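Local coordinates for inorganic polyphosphate/ATP-glucomannokinase (Arthrobacter sp., PDB 1WOQ), which phosphorylates glucose and mannose, using inorganic polyphosphate or ATP as the phosphate donor, at residues V29-G34 with A255-A260; A57-V62 with A112-P117; L129-Y134 with P243-N248; G142-I147 with P215-V220; L172-H177 with F206-F211. All coordinates share one frame; numbering follows the deposited sequence.

Interaction 1: residues V29-G34 with A255-A260; sequences VDLKKG and AAIEIA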
# COMPACT_ATOMS: atom_id res chain seq x y z
N VAL A 29 11.12 -0.55 11.45
CA VAL A 29 10.66 -1.93 11.33
C VAL A 29 11.66 -3.01 11.69
O VAL A 29 12.80 -3.02 11.21
CB VAL A 29 10.17 -2.20 9.88
CG1 VAL A 29 9.58 -3.60 9.77
CG2 VAL A 29 9.13 -1.15 9.48
N ASP A 30 11.22 -3.92 12.55
CA ASP A 30 12.02 -5.06 12.97
C ASP A 30 11.55 -6.18 12.04
O ASP A 30 10.46 -6.72 12.21
CB ASP A 30 11.69 -5.44 14.42
CG ASP A 30 12.47 -6.64 14.90
OD1 ASP A 30 12.59 -7.62 14.14
OD2 ASP A 30 12.96 -6.61 16.05
N LEU A 31 12.37 -6.50 11.04
CA LEU A 31 12.00 -7.52 10.07
C LEU A 31 11.91 -8.94 10.64
O LEU A 31 11.40 -9.84 9.98
CB LEU A 31 12.95 -7.48 8.87
CG LEU A 31 12.72 -6.25 7.97
CD1 LEU A 31 13.71 -6.25 6.82
CD2 LEU A 31 11.30 -6.27 7.44
N LYS A 32 12.40 -9.12 11.86
CA LYS A 32 12.34 -10.43 12.48
C LYS A 32 10.93 -10.72 12.99
O LYS A 32 10.48 -11.87 12.97
CB LYS A 32 13.35 -10.52 13.64
CG LYS A 32 14.72 -11.03 13.23
CD LYS A 32 15.30 -10.25 12.06
CE LYS A 32 16.61 -10.88 11.58
NZ LYS A 32 17.19 -10.13 10.42
N LYS A 33 10.23 -9.68 13.44
CA LYS A 33 8.87 -9.85 13.94
C LYS A 33 7.82 -9.28 13.01
O LYS A 33 6.64 -9.58 13.14
CB LYS A 33 8.72 -9.20 15.32
CG LYS A 33 9.65 -9.73 16.40
CD LYS A 33 11.07 -9.22 16.24
CE LYS A 33 11.95 -9.63 17.40
NZ LYS A 33 13.32 -9.07 17.29
N GLY A 34 8.25 -8.45 12.06
CA GLY A 34 7.31 -7.85 11.14
C GLY A 34 6.49 -6.77 11.83
O GLY A 34 5.35 -6.50 11.44
N ALA A 255 7.45 -1.69 2.90
CA ALA A 255 8.53 -0.89 2.33
C ALA A 255 9.88 -1.38 2.85
O ALA A 255 10.86 -1.42 2.12
CB ALA A 255 8.33 0.58 2.69
N ALA A 256 9.91 -1.75 4.13
CA ALA A 256 11.14 -2.25 4.74
C ALA A 256 11.49 -3.61 4.14
O ALA A 256 12.65 -3.88 3.83
CB ALA A 256 10.96 -2.37 6.25
N ILE A 257 10.48 -4.46 3.98
CA ILE A 257 10.69 -5.78 3.39
C ILE A 257 11.37 -5.63 2.03
O ILE A 257 12.34 -6.33 1.74
CB ILE A 257 9.35 -6.53 3.17
CG1 ILE A 257 8.77 -6.96 4.52
CG2 ILE A 257 9.57 -7.74 2.26
CD1 ILE A 257 7.41 -7.62 4.41
N GLU A 258 10.85 -4.73 1.19
CA GLU A 258 11.41 -4.52 -0.14
C GLU A 258 12.90 -4.17 -0.08
O GLU A 258 13.68 -4.69 -0.87
CB GLU A 258 10.64 -3.42 -0.88
CG GLU A 258 11.03 -3.25 -2.35
CD GLU A 258 10.81 -4.52 -3.17
OE1 GLU A 258 10.24 -5.50 -2.64
OE2 GLU A 258 11.19 -4.53 -4.36
N ILE A 259 13.28 -3.30 0.85
CA ILE A 259 14.69 -2.94 0.99
C ILE A 259 15.51 -4.21 1.21
O ILE A 259 16.51 -4.45 0.53
CB ILE A 259 14.95 -2.03 2.21
CG1 ILE A 259 14.32 -0.66 2.00
CG2 ILE A 259 16.46 -1.90 2.45
CD1 ILE A 259 14.54 0.27 3.17
N ALA A 260 15.08 -5.00 2.19
CA ALA A 260 15.75 -6.24 2.54
C ALA A 260 15.87 -7.19 1.35
O ALA A 260 16.95 -7.73 1.09
CB ALA A 260 15.00 -6.93 3.67

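Interaction 2: residues A57-V62 with A112-P117; sequences AVALVV and ARLGRP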
# COMPACT_ATOMS: atom_id res chain seq x y z
N ALA A 57 8.25 16.55 3.55
CA ALA A 57 7.49 15.82 4.58
C ALA A 57 8.17 14.49 4.91
O ALA A 57 8.26 14.10 6.08
CB ALA A 57 6.06 15.58 4.10
N VAL A 58 8.63 13.79 3.88
CA VAL A 58 9.30 12.51 4.10
C VAL A 58 10.57 12.74 4.92
O VAL A 58 10.87 11.99 5.84
CB VAL A 58 9.64 11.83 2.76
CG1 VAL A 58 10.53 10.61 3.00
CG2 VAL A 58 8.35 11.41 2.07
N ALA A 59 11.30 13.80 4.59
CA ALA A 59 12.52 14.12 5.31
C ALA A 59 12.25 14.32 6.80
O ALA A 59 13.01 13.86 7.64
CB ALA A 59 13.17 15.37 4.73
N LEU A 60 11.15 15.00 7.12
CA LEU A 60 10.81 15.24 8.52
C LEU A 60 10.50 13.94 9.25
O LEU A 60 10.91 13.75 10.39
CB LEU A 60 9.61 16.19 8.63
CG LEU A 60 9.88 17.64 8.22
CD1 LEU A 60 8.58 18.40 8.14
CD2 LEU A 60 10.84 18.29 9.21
N VAL A 61 9.76 13.04 8.60
CA VAL A 61 9.43 11.77 9.24
C VAL A 61 10.70 10.96 9.48
O VAL A 61 10.92 10.42 10.57
CB VAL A 61 8.45 10.92 8.39
CG1 VAL A 61 8.19 9.58 9.08
CG2 VAL A 61 7.14 11.68 8.21
N VAL A 62 11.55 10.86 8.46
CA VAL A 62 12.80 10.12 8.58
C VAL A 62 13.71 10.73 9.64
O VAL A 62 14.36 10.02 10.39
CB VAL A 62 13.54 10.06 7.22
CG1 VAL A 62 14.95 9.49 7.42
CG2 VAL A 62 12.76 9.20 6.24
N ALA A 112 18.40 12.14 -2.66
CA ALA A 112 19.09 13.42 -2.62
C ALA A 112 18.66 14.25 -1.42
O ALA A 112 19.48 14.89 -0.76
CB ALA A 112 18.82 14.20 -3.91
N ARG A 113 17.36 14.24 -1.13
CA ARG A 113 16.84 15.01 -0.00
C ARG A 113 17.19 14.42 1.36
O ARG A 113 17.51 15.15 2.30
CB ARG A 113 15.32 15.16 -0.11
CG ARG A 113 14.71 15.99 1.02
CD ARG A 113 15.26 17.42 1.01
NE ARG A 113 14.78 18.22 2.15
CZ ARG A 113 15.26 18.12 3.39
NH1 ARG A 113 16.23 17.25 3.68
NH2 ARG A 113 14.76 18.88 4.35
N LEU A 114 17.14 13.09 1.47
CA LEU A 114 17.43 12.43 2.74
C LEU A 114 18.91 12.19 3.03
O LEU A 114 19.29 11.96 4.18
CB LEU A 114 16.69 11.09 2.82
CG LEU A 114 15.16 11.13 2.92
CD1 LEU A 114 14.62 9.71 2.95
CD2 LEU A 114 14.75 11.87 4.17
N GLY A 115 19.74 12.21 2.00
CA GLY A 115 21.16 11.98 2.21
C GLY A 115 21.49 10.53 2.50
O GLY A 115 22.49 10.23 3.15
N ARG A 116 20.64 9.63 2.02
CA ARG A 116 20.84 8.20 2.21
C ARG A 116 20.02 7.50 1.13
O ARG A 116 19.09 8.09 0.59
CB ARG A 116 20.34 7.77 3.60
CG ARG A 116 18.85 7.98 3.82
CD ARG A 116 18.51 8.16 5.29
NE ARG A 116 18.70 6.95 6.09
CZ ARG A 116 18.49 6.90 7.40
NH1 ARG A 116 18.09 7.99 8.05
NH2 ARG A 116 18.66 5.77 8.07
N PRO A 117 20.36 6.25 0.79
CA PRO A 117 19.60 5.56 -0.25
C PRO A 117 18.12 5.38 0.08
O PRO A 117 17.76 5.01 1.20
CB PRO A 117 20.34 4.23 -0.40
CG PRO A 117 20.98 4.03 0.94
CD PRO A 117 21.47 5.41 1.28

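Interaction 3: residues L129-Y134 with P243-N248; sequences LAEARY and PAVLRN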
# COMPACT_ATOMS: atom_id res chain seq x y z
N LEU A 129 3.45 -7.42 0.19
CA LEU A 129 4.66 -8.06 0.70
C LEU A 129 4.49 -8.36 2.18
O LEU A 129 4.84 -9.44 2.67
CB LEU A 129 5.88 -7.15 0.51
CG LEU A 129 6.43 -6.93 -0.90
CD1 LEU A 129 7.51 -5.86 -0.87
CD2 LEU A 129 6.99 -8.24 -1.43
N ALA A 130 3.95 -7.38 2.91
CA ALA A 130 3.73 -7.53 4.34
C ALA A 130 2.73 -8.64 4.65
O ALA A 130 2.97 -9.45 5.54
CB ALA A 130 3.25 -6.21 4.93
N GLU A 131 1.62 -8.69 3.92
CA GLU A 131 0.61 -9.73 4.15
C GLU A 131 1.15 -11.11 3.80
O GLU A 131 0.81 -12.10 4.45
CB GLU A 131 -0.66 -9.47 3.34
CG GLU A 131 -1.51 -8.32 3.85
CD GLU A 131 -1.93 -8.49 5.30
OE1 GLU A 131 -2.51 -9.54 5.65
OE2 GLU A 131 -1.68 -7.56 6.10
N ALA A 132 1.97 -11.18 2.76
CA ALA A 132 2.54 -12.45 2.31
C ALA A 132 3.53 -13.01 3.32
O ALA A 132 3.59 -14.23 3.55
CB ALA A 132 3.22 -12.26 0.96
N ARG A 133 4.31 -12.12 3.93
CA ARG A 133 5.34 -12.52 4.89
C ARG A 133 4.90 -12.61 6.35
O ARG A 133 5.30 -13.55 7.05
CB ARG A 133 6.53 -11.56 4.77
CG ARG A 133 7.53 -11.61 5.92
CD ARG A 133 8.26 -12.94 6.00
NE ARG A 133 9.15 -12.98 7.16
CZ ARG A 133 9.96 -13.99 7.45
NH1 ARG A 133 10.73 -13.92 8.53
NH2 ARG A 133 10.02 -15.05 6.66
N TYR A 134 4.09 -11.66 6.79
CA TYR A 134 3.65 -11.62 8.18
C TYR A 134 2.14 -11.67 8.40
O TYR A 134 1.69 -11.73 9.54
CB TYR A 134 4.15 -10.33 8.84
CG TYR A 134 5.62 -10.05 8.66
CD1 TYR A 134 6.58 -10.80 9.33
CD2 TYR A 134 6.05 -9.02 7.82
CE1 TYR A 134 7.94 -10.53 9.19
CE2 TYR A 134 7.40 -8.74 7.67
CZ TYR A 134 8.34 -9.49 8.36
OH TYR A 134 9.68 -9.21 8.21
N PRO A 243 -10.04 -10.09 5.80
CA PRO A 243 -9.42 -8.77 5.94
C PRO A 243 -7.92 -8.94 6.18
O PRO A 243 -7.47 -9.98 6.66
CB PRO A 243 -10.15 -8.17 7.13
CG PRO A 243 -10.45 -9.38 7.97
CD PRO A 243 -10.93 -10.37 6.94
N ALA A 244 -7.15 -7.91 5.84
CA ALA A 244 -5.71 -7.94 6.03
C ALA A 244 -5.35 -7.92 7.51
O ALA A 244 -6.07 -7.34 8.33
CB ALA A 244 -5.07 -6.73 5.33
N VAL A 245 -4.23 -8.56 7.85
CA VAL A 245 -3.74 -8.61 9.23
C VAL A 245 -3.14 -7.25 9.59
O VAL A 245 -3.39 -6.71 10.66
CB VAL A 245 -2.67 -9.71 9.39
CG1 VAL A 245 -2.01 -9.62 10.75
CG2 VAL A 245 -3.32 -11.09 9.21
N LEU A 246 -2.32 -6.71 8.68
CA LEU A 246 -1.72 -5.40 8.90
C LEU A 246 -2.59 -4.39 8.15
O LEU A 246 -3.06 -4.66 7.05
CB LEU A 246 -0.29 -5.36 8.36
CG LEU A 246 0.77 -6.24 9.03
CD1 LEU A 246 0.67 -7.67 8.51
CD2 LEU A 246 2.15 -5.67 8.76
N ARG A 247 -2.81 -3.23 8.76
CA ARG A 247 -3.62 -2.21 8.11
C ARG A 247 -2.91 -0.87 8.19
O ARG A 247 -2.41 -0.36 7.18
CB ARG A 247 -5.00 -2.13 8.78
CG ARG A 247 -5.96 -1.14 8.12
CD ARG A 247 -7.39 -1.33 8.61
NE ARG A 247 -7.53 -1.09 10.05
CZ ARG A 247 -7.42 0.10 10.62
NH1 ARG A 247 -7.17 1.18 9.89
NH2 ARG A 247 -7.56 0.21 11.94
N ASN A 248 -2.85 -0.30 9.39
CA ASN A 248 -2.20 0.98 9.56
C ASN A 248 -0.69 0.91 9.30
O ASN A 248 -0.09 1.90 8.91
CB ASN A 248 -2.44 1.52 10.98
CG ASN A 248 -3.91 1.71 11.29
OD1 ASN A 248 -4.66 0.74 11.39
ND2 ASN A 248 -4.33 2.96 11.43

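Interaction 4: residues G142-I147 with P215-V220; sequences GTVLVI and PELFIV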
# COMPACT_ATOMS: atom_id res chain seq x y z
N GLY A 142 0.32 -20.26 -4.66
CA GLY A 142 -0.54 -19.88 -5.75
C GLY A 142 -0.85 -18.39 -5.76
O GLY A 142 -0.15 -17.59 -5.14
N THR A 143 -1.91 -18.03 -6.47
CA THR A 143 -2.30 -16.64 -6.59
C THR A 143 -3.07 -16.09 -5.40
O THR A 143 -4.12 -16.61 -5.03
CB THR A 143 -3.16 -16.45 -7.85
OG1 THR A 143 -2.41 -16.87 -8.99
CG2 THR A 143 -3.57 -14.99 -8.03
N VAL A 144 -2.53 -15.03 -4.82
CA VAL A 144 -3.14 -14.35 -3.68
C VAL A 144 -3.24 -12.88 -4.05
O VAL A 144 -2.23 -12.24 -4.36
CB VAL A 144 -2.28 -14.51 -2.40
CG1 VAL A 144 -2.86 -13.66 -1.27
CG2 VAL A 144 -2.24 -15.98 -1.98
N LEU A 145 -4.45 -12.33 -4.03
CA LEU A 145 -4.61 -10.93 -4.40
C LEU A 145 -5.02 -10.07 -3.22
O LEU A 145 -6.05 -10.30 -2.60
CB LEU A 145 -5.64 -10.80 -5.53
CG LEU A 145 -5.33 -11.62 -6.79
CD1 LEU A 145 -6.46 -11.45 -7.81
CD2 LEU A 145 -4.00 -11.19 -7.38
N VAL A 146 -4.17 -9.09 -2.90
CA VAL A 146 -4.44 -8.18 -1.79
C VAL A 146 -5.05 -6.92 -2.41
O VAL A 146 -4.38 -6.20 -3.14
CB VAL A 146 -3.14 -7.83 -1.04
CG1 VAL A 146 -3.46 -7.01 0.20
CG2 VAL A 146 -2.41 -9.11 -0.65
N ILE A 147 -6.32 -6.69 -2.12
CA ILE A 147 -7.03 -5.53 -2.65
C ILE A 147 -7.22 -4.52 -1.53
O ILE A 147 -7.83 -4.83 -0.51
CB ILE A 147 -8.42 -5.94 -3.18
CG1 ILE A 147 -8.27 -7.03 -4.26
CG2 ILE A 147 -9.16 -4.73 -3.72
CD1 ILE A 147 -7.49 -6.59 -5.50
N PRO A 215 -8.09 -16.72 -7.99
CA PRO A 215 -7.13 -16.72 -6.89
C PRO A 215 -7.43 -17.73 -5.79
O PRO A 215 -8.56 -18.22 -5.65
CB PRO A 215 -7.20 -15.28 -6.38
CG PRO A 215 -8.63 -14.91 -6.62
CD PRO A 215 -8.92 -15.50 -7.99
N GLU A 216 -6.40 -18.05 -5.02
CA GLU A 216 -6.52 -18.98 -3.91
C GLU A 216 -7.13 -18.22 -2.73
O GLU A 216 -7.79 -18.81 -1.87
CB GLU A 216 -5.15 -19.51 -3.50
CG GLU A 216 -4.39 -20.26 -4.59
CD GLU A 216 -5.15 -21.46 -5.09
OE1 GLU A 216 -5.70 -22.21 -4.25
OE2 GLU A 216 -5.20 -21.67 -6.32
N LEU A 217 -6.90 -16.91 -2.70
CA LEU A 217 -7.37 -16.09 -1.60
C LEU A 217 -7.41 -14.60 -1.94
O LEU A 217 -6.59 -14.12 -2.71
CB LEU A 217 -6.45 -16.28 -0.38
CG LEU A 217 -6.68 -15.45 0.88
CD1 LEU A 217 -7.94 -15.94 1.58
CD2 LEU A 217 -5.47 -15.58 1.82
N PHE A 218 -8.37 -13.90 -1.35
CA PHE A 218 -8.51 -12.46 -1.50
C PHE A 218 -8.24 -11.92 -0.11
O PHE A 218 -8.76 -12.45 0.87
CB PHE A 218 -9.94 -12.06 -1.87
CG PHE A 218 -10.23 -12.05 -3.34
CD1 PHE A 218 -11.35 -12.72 -3.84
CD2 PHE A 218 -9.45 -11.31 -4.22
CE1 PHE A 218 -11.68 -12.65 -5.20
CE2 PHE A 218 -9.78 -11.23 -5.58
CZ PHE A 218 -10.90 -11.91 -6.06
N ILE A 219 -7.41 -10.88 -0.00
CA ILE A 219 -7.14 -10.27 1.29
C ILE A 219 -7.53 -8.81 1.11
O ILE A 219 -7.02 -8.14 0.21
CB ILE A 219 -5.65 -10.35 1.67
CG1 ILE A 219 -5.23 -11.82 1.84
CG2 ILE A 219 -5.40 -9.59 2.97
CD1 ILE A 219 -3.74 -12.01 2.03
N VAL A 220 -8.44 -8.32 1.94
CA VAL A 220 -8.89 -6.94 1.82
C VAL A 220 -8.18 -6.00 2.78
O VAL A 220 -8.27 -6.16 4.00
CB VAL A 220 -10.41 -6.84 2.03
CG1 VAL A 220 -10.86 -5.39 1.84
CG2 VAL A 220 -11.13 -7.76 1.06
O HOH W 1 -3.27 -20.19 -7.82

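Interaction 5: residues L172-H177 with F206-F211; sequences LEIDGH and FSHVEF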
# COMPACT_ATOMS: atom_id res chain seq x y z
N LEU A 172 -9.22 -1.51 -13.38
CA LEU A 172 -9.90 -2.39 -14.31
C LEU A 172 -11.17 -1.60 -14.61
O LEU A 172 -11.64 -0.83 -13.77
CB LEU A 172 -10.31 -3.69 -13.62
CG LEU A 172 -9.27 -4.75 -13.30
CD1 LEU A 172 -9.86 -5.79 -12.34
CD2 LEU A 172 -8.81 -5.41 -14.60
N GLU A 173 -11.72 -1.77 -15.80
CA GLU A 173 -12.97 -1.10 -16.12
C GLU A 173 -14.06 -2.08 -15.75
O GLU A 173 -13.96 -3.27 -16.06
CB GLU A 173 -13.06 -0.77 -17.61
CG GLU A 173 -14.40 -0.20 -18.01
CD GLU A 173 -14.52 -0.00 -19.49
OE1 GLU A 173 -15.54 -0.44 -20.06
OE2 GLU A 173 -13.59 0.59 -20.09
N ILE A 174 -15.09 -1.61 -15.06
CA ILE A 174 -16.19 -2.47 -14.67
C ILE A 174 -17.50 -1.71 -14.82
O ILE A 174 -17.66 -0.62 -14.26
CB ILE A 174 -16.04 -2.96 -13.21
CG1 ILE A 174 -14.77 -3.80 -13.08
CG2 ILE A 174 -17.26 -3.78 -12.81
CD1 ILE A 174 -14.52 -4.32 -11.68
N ASP A 175 -18.40 -2.27 -15.61
CA ASP A 175 -19.70 -1.66 -15.88
C ASP A 175 -19.59 -0.21 -16.36
O ASP A 175 -20.28 0.68 -15.87
CB ASP A 175 -20.59 -1.77 -14.64
CG ASP A 175 -20.92 -3.22 -14.30
OD1 ASP A 175 -21.15 -4.00 -15.25
OD2 ASP A 175 -20.97 -3.57 -13.11
N GLY A 176 -18.69 0.00 -17.32
CA GLY A 176 -18.50 1.32 -17.91
C GLY A 176 -17.67 2.34 -17.15
O GLY A 176 -17.53 3.47 -17.62
N HIS A 177 -17.12 1.96 -16.01
CA HIS A 177 -16.32 2.89 -15.22
C HIS A 177 -15.02 2.33 -14.69
O HIS A 177 -14.88 1.13 -14.50
CB HIS A 177 -17.11 3.39 -14.01
CG HIS A 177 -18.18 4.36 -14.34
ND1 HIS A 177 -19.51 4.01 -14.39
CD2 HIS A 177 -18.12 5.68 -14.64
CE1 HIS A 177 -20.23 5.07 -14.71
NE2 HIS A 177 -19.41 6.10 -14.87
N PHE A 206 -15.17 -8.14 -6.96
CA PHE A 206 -14.48 -9.37 -6.61
C PHE A 206 -14.86 -10.57 -7.47
O PHE A 206 -14.00 -11.40 -7.78
CB PHE A 206 -14.67 -9.70 -5.13
CG PHE A 206 -13.87 -8.82 -4.22
CD1 PHE A 206 -14.45 -7.72 -3.59
CD2 PHE A 206 -12.51 -9.06 -4.02
CE1 PHE A 206 -13.69 -6.88 -2.78
CE2 PHE A 206 -11.74 -8.23 -3.21
CZ PHE A 206 -12.34 -7.13 -2.59
N SER A 207 -16.12 -10.67 -7.88
CA SER A 207 -16.51 -11.80 -8.73
C SER A 207 -15.85 -11.64 -10.10
O SER A 207 -15.48 -12.62 -10.74
CB SER A 207 -18.04 -11.89 -8.85
OG SER A 207 -18.58 -10.77 -9.50
N HIS A 208 -15.70 -10.40 -10.56
CA HIS A 208 -15.05 -10.17 -11.85
C HIS A 208 -13.58 -10.54 -11.76
O HIS A 208 -13.06 -11.25 -12.62
CB HIS A 208 -15.18 -8.70 -12.27
CG HIS A 208 -14.52 -8.40 -13.58
ND1 HIS A 208 -13.53 -7.45 -13.72
CD2 HIS A 208 -14.70 -8.93 -14.81
CE1 HIS A 208 -13.13 -7.41 -14.98
NE2 HIS A 208 -13.82 -8.30 -15.66
N VAL A 209 -12.90 -10.06 -10.72
CA VAL A 209 -11.48 -10.35 -10.54
C VAL A 209 -11.27 -11.85 -10.32
O VAL A 209 -10.26 -12.43 -10.73
CB VAL A 209 -10.91 -9.54 -9.35
CG1 VAL A 209 -9.45 -9.93 -9.10
CG2 VAL A 209 -11.01 -8.05 -9.66
N GLU A 210 -12.24 -12.48 -9.66
CA GLU A 210 -12.20 -13.91 -9.39
C GLU A 210 -12.21 -14.66 -10.72
O GLU A 210 -11.49 -15.65 -10.90
CB GLU A 210 -13.41 -14.28 -8.53
CG GLU A 210 -13.69 -15.75 -8.38
CD GLU A 210 -14.78 -15.99 -7.36
OE1 GLU A 210 -14.46 -15.98 -6.15
OE2 GLU A 210 -15.95 -16.16 -7.76
N PHE A 211 -13.02 -14.18 -11.66
CA PHE A 211 -13.09 -14.82 -12.97
C PHE A 211 -11.78 -14.58 -13.73
O PHE A 211 -11.29 -15.45 -14.45
CB PHE A 211 -14.27 -14.27 -13.78
CG PHE A 211 -14.42 -14.92 -15.13
CD1 PHE A 211 -13.67 -14.50 -16.22
CD2 PHE A 211 -15.30 -15.98 -15.31
CE1 PHE A 211 -13.78 -15.12 -17.46
CE2 PHE A 211 -15.43 -16.62 -16.55
CZ PHE A 211 -14.66 -16.18 -17.63

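Interaction 1: residues V29-G34 with A255-A260
V29 meets A256 at the end of strand 23-30. Its CB lies 3.7 Å from A256 CB, and both of its methyls, CG1 and CG2, also rest on that one methyl. The small alanine lets the helix backbone come close to the strand. D30 points away from the helix and shapes the turn instead. Its OD1 accepts from K32 N, 2.7 Å away, which makes an Asx turn. The same OD1 accepts from K33 N, which comes from above the carboxylate plane. OD2 forms a salt bridge with K33 NZ at 2.8 Å. D30 O takes the backbone N-H groups of K33 and G34, so the chain bends back right after the strand. L31 has the largest share of the contact. CG is anti to the carbonyl carbon (chi1 -72°), and the two methyls beyond it part over the helix. CD1 presses on A260 CB at 3.5 Å, a tight carbon pair. CD2 lies 3.9 Å from I257 CG1 and also near A256 CB. The contact is apolar and mostly buried. It seats the end of strand 23-30 on helix 250-262. Next to it, L31 and I259 touch L14 of strand 14-19, and I257 packs on L129, R133 and Y134 of helix 123-134.

Interaction 2: residues A57-V62 with A112-P117
A59 and L114 bring the two backbones closest, with 5.8 Å between their CA atoms, where helix 51-66 passes the last turn of helix 106-114. L114 fills the space between the helices. Its CG is anti to the carbonyl carbon (chi1 -68°). CD2 comes within 3.4 Å of A59 CA and also meets A59 CB. V62 and L114 reach toward each other tip to tip. CD2 of L114 is 3.7 Å from V62 CB, and L114 CD1 touches V62 CG2. V58 crosses L114 at about a right angle, with its CG1 4.2 Å from L114 CD1. The two arginines flank this apolar centre. R113 is bent at chi2 (62°), and its guanidinium lies flat over A59. The CB of A59 sits 3.6 Å above the guanidinium plane, over its centre. The charge of R113 is met by E56, in a salt bridge through NE. R116 runs past V62 in the opposite direction, and its NH1 comes within 3.5 Å of V62 CG1. R116 NE is bonded to S76 O, and NH1 to S66 OG. An alanine in place of V62 would probably open a gap beside both methyls of L114 and leave R116 NH1 without its apolar neighbour. The contact is apolar at its centre, with one arginine at the rim and a second one buried and hydrogen-bonded. R113 offers A59 the face of its guanidinium, and R116 brings NH1 alongside V62, while R113 NE and the R116 guanidinium find polar partners outside the two segments.

Interaction 3: residues L129-Y134 with P243-N248
E131 reaches from helix 123-134 to the loop 243-248 and binds two successive backbone N-H groups there. Its CB leaves the helix across the line to the loop, and bends in the chain turn the carboxylate toward it. CG is anti to the carbonyl carbon (chi1 -72°) and lies 4.2 Å from A244 CB. The chain then bends at chi2 (-57°), which places CD 3.6 Å from the same methyl. OE1 accepts from V245 N at 3.0 Å, in a nearly straight bond with an angle of 168° at the hydrogen. This donor comes on the syn side, tilted out of the carboxylate plane. OE2 accepts from L246 N at 2.8 Å through its syn lone pair. OE1 has a second donor, the backbone N of A136, a little further along the chain. OE2 also lies against carbon, with L246 CD1 3.4 Å away. The buried carboxylate is thus held by three backbone N-H groups, which probably help to stabilise its negative charge. L246 completes the contact on the helix surface. Its CD2 rests on A130 CB at 4.0 Å, and its CD1 faces Y134 CB. The ring of Y134 leads away from the loop, and its OH is bonded to L31 O. Beyond the loop, L246 and Y134 both touch V253 of helix 250-262. One carboxylate accepts from the N-H groups of two consecutive loop residues. In this ROK-family kinase, of the actin-like ATPase clan, the loop joins strand 241-243 to helix 250-262.

Interaction 4: residues G142-I147 with P215-V220
I219 and L145 bury the most surface here, on opposite faces of two parallel strands. Backbone hydrogen bonds join the strands in a parallel ladder. L145 uses both its N and its O toward the neighbouring strand. Its N donates to L217 O, and its O accepts from I219 N at 3.0 Å. I147 N donates to I219 O at 2.8 Å. On one face, I219 CD1 lies 3.8 Å from V144 CG1 and also near V146 CG2, crossing both side chains obliquely. On the other, L145 and F218 lie side by side, pointing the same way. L145 CD1 is 4.0 Å from F218 CE2, and L145 CG touches P215 CB. P215 CG covers one face of the F218 ring, offset toward the rim. A serine in place of F218 would probably leave L145 and P215 without the ring they pack on and open a gap beneath helix 195-213. That helix covers this face with V209 and with F206, whose ring meets F218 edge-to-face. At the strand entry, E216 N donates to T143 O at 2.7 Å, and a water links T143 N to E216 OE2. Strands 143-149 and 217-221 are neighbouring parallel strands in a mixed five-stranded sheet in order 3-2-1-4-5, as in the actin-like ATPase fold.

Interaction 5: residues L172-H177 with F206-F211
H208 and V209 meet L172 and I174 on one side of helix 195-213. F206, at the start of the segment, points away from the hairpin and packs toward I147 and V220 of the central strands. H208 comes next and has the largest share of the contact. Its CG is anti to the backbone N (chi1 179°). The ring and I174 slide past each other in opposite directions, with I174 CD1 3.9 Å from H208 ND1. L172 CD1 is farther from ND1, at 4.3 Å. V209 follows, with its CG2 3.7 Å from L172 CD1. The two side chains cross at about a right angle. V209 thus lies between the sheet and L172. On the other side of the contact, I174 to H177 form a type I' beta turn. I174 N donates to H177 O at 2.8 Å, with D175 and G176 both at positive phi. D175 in this turn forms a salt bridge with R204 of the same helix. The contact itself is small and near the surface. It rests on aliphatic carbons of L172 and I174 against a valine and an imidazole, with no hydrogen bond between the two segments. Cohesion here is thus mainly van der Waals, and the nearby D175-R204 pair adds a charged tie.

Overall arrangement
Interaction 2 lies in the half built on the sheet containing strands 14-19 and 23-30. Interactions 4 and 5 belong to the half built on the sheet containing strands 143-149 and 217-221. The centres of 2 and 5 are about 38 Å apart. Interactions 1 and 3 lie between, with centres about 12 Å apart, and they touch through helix 123-134. Interaction 3 also touches interaction 4. Helix 195-213 of interaction 5 packs on the strands of interaction 4. Along the chain, interaction 1 spans all the others; 2 precedes 3, which encloses 4, which encloses 5. Helices 123-134 and 250-262 thus probably tie the halves together; bound glucose lies about 9 Å from the I147 side chain.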